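Local coordinates for protein putative sugar isomerase (Parabacteroides distasonis, PDB 3LMZ) that is a putative sugar isomerase of the xylose isomerase-like TIM-barrel family and probably acts on a sugar substrate that is not known, at residues A[222-225]-A[226-230]; A[241-244]-A[245-249]. All coordinates share one frame; numbering follows the deposited sequence.

Contact 1 of 2, residues A[222-225]-A[226-230]; sequences VNYT and GMCSL
The first torsion of Tyr224 sets CG anti to the backbone N (chi1 177°). The second, 73°, turns the ring so that one face lies against the backbone of Gly226. The N atom of Gly226 sits 3.6 Å above the ring plane of Tyr224, over its centre. Gly226 CA lies 3.9 Å from the centroid of the Tyr224 ring and makes a CH-pi contact with that face. Gly226 has no side chain, so the chain runs directly over the ring. The phenol reaches past the glycine. Tyr224 OH donates to Met227 O over 2.7 Å and arrives 36° out of the carbonyl plane, above it. This acceptor lies at the ring edge, in the ring plane, so one bond and one covered face together limit the turning of the ring. Met227 is modelled as selenomethionine. Cys228 SG also sits at the ring edge, 4.1 Å from Tyr224 CE2, a sulfur-aromatic contact. Cys228 was modelled in two conformers, so this contact, described for one of them, is less certain. Just before the tyrosine, a Schellman motif with Asn223 at positive phi closes off helix 212-221. The loop then leads into strand 227-230, which lies between strands 19-22 and 185-193 and runs parallel to both. The Tyr224 side chain also touches Met219 of helix 212-221 and Val185 and Met188 of strand 185-193.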
ATOM      1  N   VAL A 222      -9.048  24.140  -0.336  1.00 14.36           N
ATOM      2  CA  VAL A 222     -10.447  24.450  -0.681  1.00 14.82           C
ATOM      3  C   VAL A 222     -11.433  23.841   0.294  1.00 17.29           C
ATOM      4  O   VAL A 222     -12.648  23.999   0.121  1.00 17.68           O
ATOM      5  CB  VAL A 222     -10.797  23.953  -2.119  1.00 15.05           C
ATOM      6  CG1 VAL A 222      -9.847  24.570  -3.178  1.00 15.85           C
ATOM      7  CG2 VAL A 222     -10.809  22.448  -2.177  1.00 15.61           C
ATOM      8  N   ASN A 223     -10.903  23.184   1.322  1.00 15.40           N
ATOM      9  CA  ASN A 223     -11.689  22.477   2.330  1.00 15.77           C
ATOM     10  C   ASN A 223     -12.715  21.521   1.703  1.00 18.95           C
ATOM     11  O   ASN A 223     -13.890  21.595   1.980  1.00 17.09           O
ATOM     12  CB  ASN A 223     -12.323  23.465   3.303  1.00 15.52           C
ATOM     13  CG  ASN A 223     -12.822  22.808   4.573  1.00 19.85           C
ATOM     14  OD1 ASN A 223     -12.147  21.948   5.171  1.00 21.16           O
ATOM     15  ND2 ASN A 223     -14.000  23.214   4.994  1.00 23.95           N
ATOM     16  N   TYR A 224     -12.241  20.629   0.824  1.00 17.89           N
ATOM     17  CA  TYR A 224     -13.033  19.514   0.316  1.00 15.78           C
ATOM     18  C   TYR A 224     -13.373  18.481   1.406  1.00 16.26           C
ATOM     19  O   TYR A 224     -12.495  17.807   1.943  1.00 16.18           O
ATOM     20  CB  TYR A 224     -12.350  18.863  -0.907  1.00 15.59           C
ATOM     21  CG  TYR A 224     -13.119  17.648  -1.415  1.00 14.62           C
ATOM     22  CD1 TYR A 224     -14.323  17.808  -2.093  1.00 14.82           C
ATOM     23  CD2 TYR A 224     -12.616  16.361  -1.239  1.00 13.98           C
ATOM     24  CE1 TYR A 224     -15.056  16.716  -2.535  1.00 13.97           C
ATOM     25  CE2 TYR A 224     -13.324  15.206  -1.708  1.00 12.99           C
ATOM     26  CZ  TYR A 224     -14.582  15.423  -2.361  1.00 12.28           C
ATOM     27  OH  TYR A 224     -15.328  14.345  -2.873  1.00 13.84           O
ATOM     28  N   THR A 225     -14.666  18.348   1.731  1.00 15.38           N
ATOM     29  CA  THR A 225     -15.096  17.499   2.835  1.00 15.46           C
ATOM     30  C   THR A 225     -15.857  16.260   2.357  1.00 15.03           C
ATOM     31  O   THR A 225     -16.443  15.539   3.170  1.00 18.09           O
ATOM     32  CB  THR A 225     -15.935  18.268   3.875  1.00 18.17           C
ATOM     33  OG1 THR A 225     -17.089  18.752   3.215  1.00 19.09           O
ATOM     34  CG2 THR A 225     -15.153  19.424   4.516  1.00 19.37           C
ATOM     35  N   GLY A 226     -15.826  16.024   1.053  1.00 13.94           N
ATOM     36  CA  GLY A 226     -16.386  14.810   0.501  1.00 14.26           C
ATOM     37  C   GLY A 226     -15.450  13.643   0.580  1.00 15.17           C
ATOM     38  O   GLY A 226     -14.474  13.618   1.359  1.00 16.51           O
HETATM   39  N   MSE A 227     -15.806  12.622  -0.194  0.70 13.71           N
HETATM   40  CA  MSE A 227     -15.084  11.371  -0.192  0.70 13.93           C
HETATM   41  C   MSE A 227     -14.137  11.354  -1.388  0.70 14.40           C
HETATM   42  O   MSE A 227     -14.391  11.879  -2.450  0.70 13.49           O
HETATM   43  CB  MSE A 227     -15.983  10.140  -0.314  0.70 16.20           C
HETATM   44  CG  MSE A 227     -16.561   9.668   1.011  0.70 19.74           C
HETATM   45 SE   MSE A 227     -17.586  11.107   1.854  0.53 16.01          SE
HETATM   46  CE  MSE A 227     -18.226  10.117   3.356  0.70 12.23           C
ATOM     47  N   CYS A 228     -13.004  10.690  -1.143  0.50 11.00           N
ATOM     48  CA  CYS A 228     -11.984  10.378  -2.148  0.50 13.15           C
ATOM     49  C   CYS A 228     -12.101   8.861  -2.180  0.50 12.32           C
ATOM     50  O   CYS A 228     -11.695   8.188  -1.233  0.50 12.56           O
ATOM     51  CB  CYS A 228     -10.585  10.792  -1.661  0.50 13.89           C
ATOM     52  SG  CYS A 228     -10.276  12.513  -1.360  0.50 15.83           S
ATOM     53  N   SER A 229     -12.703   8.361  -3.258  1.00 12.57           N
ATOM     54  CA  SER A 229     -13.099   6.968  -3.417  1.00 12.23           C
ATOM     55  C   SER A 229     -12.235   6.294  -4.469  1.00 12.00           C
ATOM     56  O   SER A 229     -12.142   6.747  -5.618  1.00 12.83           O
ATOM     57  CB  SER A 229     -14.567   6.909  -3.780  1.00 14.49           C
ATOM     58  OG  SER A 229     -15.275   7.202  -2.578  1.00 15.28           O
ATOM     59  N   LEU A 230     -11.503   5.263  -4.050  1.00 12.91           N
ATOM     60  CA  LEU A 230     -10.637   4.575  -4.975  1.00 13.95           C
ATOM     61  C   LEU A 230     -11.398   3.785  -5.995  1.00 13.39           C
ATOM     62  O   LEU A 230     -12.235   2.955  -5.673  1.00 12.71           O
ATOM     63  CB  LEU A 230      -9.639   3.638  -4.227  1.00 13.74           C
ATOM     64  CG  LEU A 230      -8.764   2.744  -5.107  1.00 14.51           C
ATOM     65  CD1 LEU A 230      -7.808   3.544  -5.953  1.00 16.52           C
ATOM     66  CD2 LEU A 230      -8.027   1.651  -4.266  1.00 15.56           C
TER

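Contact 2 of 2, residues A[241-244]-A[245-249]; sequences LGIA and ESIGY
Glu245, Ala244 and Ile243 carry much of this contact between successive turns of an alpha-helix, the last helix (240-256) of the TIM barrel. Glu245 N bonds back to Leu241 O at 3.0 Å. Its side chain is fully stretched, with CG anti to the backbone N (chi1 179°), and this takes the carboxylate well off the helix. A water donates to Glu245 OE1 at 2.7 Å and, weakly, to Leu241 O. OE1 also forms a salt bridge with Arg207, and OE2 forms one with Lys251 of the second subunit. These partners should favour the charged carboxylate. Ala244 packs on Ala244 of the second subunit, so this side of the helix belongs to the dimer interface. Within the same chain, Ala244 O accepts from Gly248 N at 2.9 Å in a nearly straight bond. Ile243 faces the barrel instead. Its CG2 lies 4.4 Å from Ile247 CG1, a loose contact one turn apart, and its O accepts from Ile247 N. Gly242 O is gripped twice, by Ser246 N at 3.0 Å and by Ser246 OG at 2.8 Å, the two donors coming from opposite faces of the carbonyl plane.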
ATOM      1  N   LEU A 241      -4.172  -7.067  -4.616  0.50 14.78           N
ATOM      2  CA  LEU A 241      -2.830  -6.598  -4.361  0.50 12.12           C
ATOM      3  C   LEU A 241      -2.620  -5.131  -4.768  0.50 13.69           C
ATOM      4  O   LEU A 241      -1.956  -4.357  -4.088  0.50 14.33           O
ATOM      5  CB  LEU A 241      -1.815  -7.532  -5.046  0.50 13.63           C
ATOM      6  CG  LEU A 241      -0.424  -7.644  -4.438  0.50 12.25           C
ATOM      7  CD1 LEU A 241      -0.391  -8.496  -3.164  0.50 14.94           C
ATOM      8  CD2 LEU A 241       0.456  -8.212  -5.528  0.50 11.09           C
ATOM      9  N   GLY A 242      -3.219  -4.755  -5.900  1.00 12.85           N
ATOM     10  CA  GLY A 242      -3.130  -3.396  -6.411  1.00 13.52           C
ATOM     11  C   GLY A 242      -3.968  -2.393  -5.639  1.00 11.52           C
ATOM     12  O   GLY A 242      -3.567  -1.248  -5.414  1.00 12.87           O
ATOM     13  N   ILE A 243      -5.160  -2.834  -5.260  1.00 12.08           N
ATOM     14  CA  ILE A 243      -6.041  -2.046  -4.376  1.00 12.67           C
ATOM     15  C   ILE A 243      -5.271  -1.704  -3.097  1.00 13.44           C
ATOM     16  O   ILE A 243      -5.139  -0.536  -2.699  1.00 13.14           O
ATOM     17  CB  ILE A 243      -7.354  -2.776  -4.044  1.00 12.93           C
ATOM     18  CG1 ILE A 243      -8.271  -2.878  -5.277  1.00 12.10           C
ATOM     19  CG2 ILE A 243      -8.042  -2.018  -2.920  1.00 13.53           C
ATOM     20  CD1 ILE A 243      -9.376  -3.938  -5.089  1.00 13.81           C
ATOM     21  N   ALA A 244      -4.662  -2.708  -2.490  1.00 13.97           N
ATOM     22  CA  ALA A 244      -4.006  -2.509  -1.155  1.00 14.33           C
ATOM     23  C   ALA A 244      -2.749  -1.672  -1.242  1.00 12.40           C
ATOM     24  O   ALA A 244      -2.569  -0.760  -0.454  1.00 13.96           O
ATOM     25  CB  ALA A 244      -3.685  -3.891  -0.539  1.00 14.93           C
ATOM     26  N   GLU A 245      -1.952  -1.879  -2.310  1.00 11.62           N
ATOM     27  CA  GLU A 245      -0.785  -1.020  -2.503  1.00 10.88           C
ATOM     28  C   GLU A 245      -1.212   0.422  -2.719  1.00 12.08           C
ATOM     29  O   GLU A 245      -0.640   1.352  -2.162  1.00 13.09           O
ATOM     30  CB  GLU A 245       0.037  -1.457  -3.723  1.00 13.15           C
ATOM     31  CG  GLU A 245       1.268  -0.582  -3.984  1.00 13.83           C
ATOM     32  CD  GLU A 245       2.119  -1.007  -5.179  1.00 14.35           C
ATOM     33  OE1 GLU A 245       1.972  -2.196  -5.603  1.00 15.53           O
ATOM     34  OE2 GLU A 245       2.943  -0.168  -5.598  1.00 13.99           O
ATOM     35  N   SER A 246      -2.265   0.638  -3.527  1.00 12.51           N
ATOM     36  CA  SER A 246      -2.706   1.980  -3.814  1.00 11.36           C
ATOM     37  C   SER A 246      -3.202   2.683  -2.536  1.00 10.66           C
ATOM     38  O   SER A 246      -2.938   3.895  -2.327  1.00 13.18           O
ATOM     39  CB  SER A 246      -3.857   1.937  -4.803  1.00 11.14           C
ATOM     40  OG  SER A 246      -3.514   1.476  -6.092  1.00 13.26           O
ATOM     41  N   ILE A 247      -3.928   1.966  -1.677  1.00 11.82           N
ATOM     42  CA  ILE A 247      -4.428   2.482  -0.423  1.00 13.13           C
ATOM     43  C   ILE A 247      -3.258   2.832   0.504  1.00 12.51           C
ATOM     44  O   ILE A 247      -3.247   3.894   1.170  1.00 13.88           O
ATOM     45  CB  ILE A 247      -5.467   1.504   0.204  1.00 12.92           C
ATOM     46  CG1 ILE A 247      -6.766   1.490  -0.613  1.00 12.67           C
ATOM     47  CG2 ILE A 247      -5.664   1.844   1.680  1.00 13.28           C
ATOM     48  CD1 ILE A 247      -7.514   2.819  -0.749  1.00 17.04           C
ATOM     49  N   GLY A 248      -2.280   1.950   0.600  1.00 12.64           N
ATOM     50  CA  GLY A 248      -1.110   2.268   1.406  1.00 12.14           C
ATOM     51  C   GLY A 248      -0.377   3.511   0.985  1.00 12.92           C
ATOM     52  O   GLY A 248      -0.024   4.321   1.785  1.00 12.80           O
ATOM     53  N   TYR A 249      -0.148   3.642  -0.322  1.00 11.39           N
ATOM     54  CA  TYR A 249       0.537   4.791  -0.854  1.00 11.93           C
ATOM     55  C   TYR A 249      -0.299   6.049  -0.511  1.00 11.23           C
ATOM     56  O   TYR A 249       0.177   7.072  -0.026  1.00 13.00           O
ATOM     57  CB  TYR A 249       0.800   4.675  -2.326  1.00 11.08           C
ATOM     58  CG  TYR A 249       1.885   5.601  -2.860  1.00 12.45           C
ATOM     59  CD1 TYR A 249       1.632   6.921  -3.085  1.00 11.09           C
ATOM     60  CD2 TYR A 249       3.178   5.117  -3.112  1.00 14.51           C
ATOM     61  CE1 TYR A 249       2.673   7.792  -3.519  1.00 12.89           C
ATOM     62  CE2 TYR A 249       4.177   5.944  -3.544  1.00 13.53           C
ATOM     63  CZ  TYR A 249       3.930   7.277  -3.738  1.00 13.68           C
ATOM     64  OH  TYR A 249       4.948   8.096  -4.153  1.00 15.42           O
TER
HETATM   65  O   HOH W   1       0.273  -4.325  -5.711  1.00 18.30           O

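The two contacts follow each other along the chain, and their centres are about 18 Å apart. Contact 1 is partly buried and leads into an inner strand of the barrel. Contact 2 is fully buried on the outer helix layer, where the second subunit covers part of it. Contact 1 relies on one aromatic ring held against backbone atoms and a single phenol bond. Contact 2 relies on repeated helical bonds, with one carboxylate that pairs both within the chain and with the second subunit. Strand 227-230 and helix 240-256 meet directly. Leu230 CD2 packs 3.7 Å from Ile247 CD1 and 3.9 Å from Ile243 CG2, and this joins the end of the strand to the barrel-facing side of the helix.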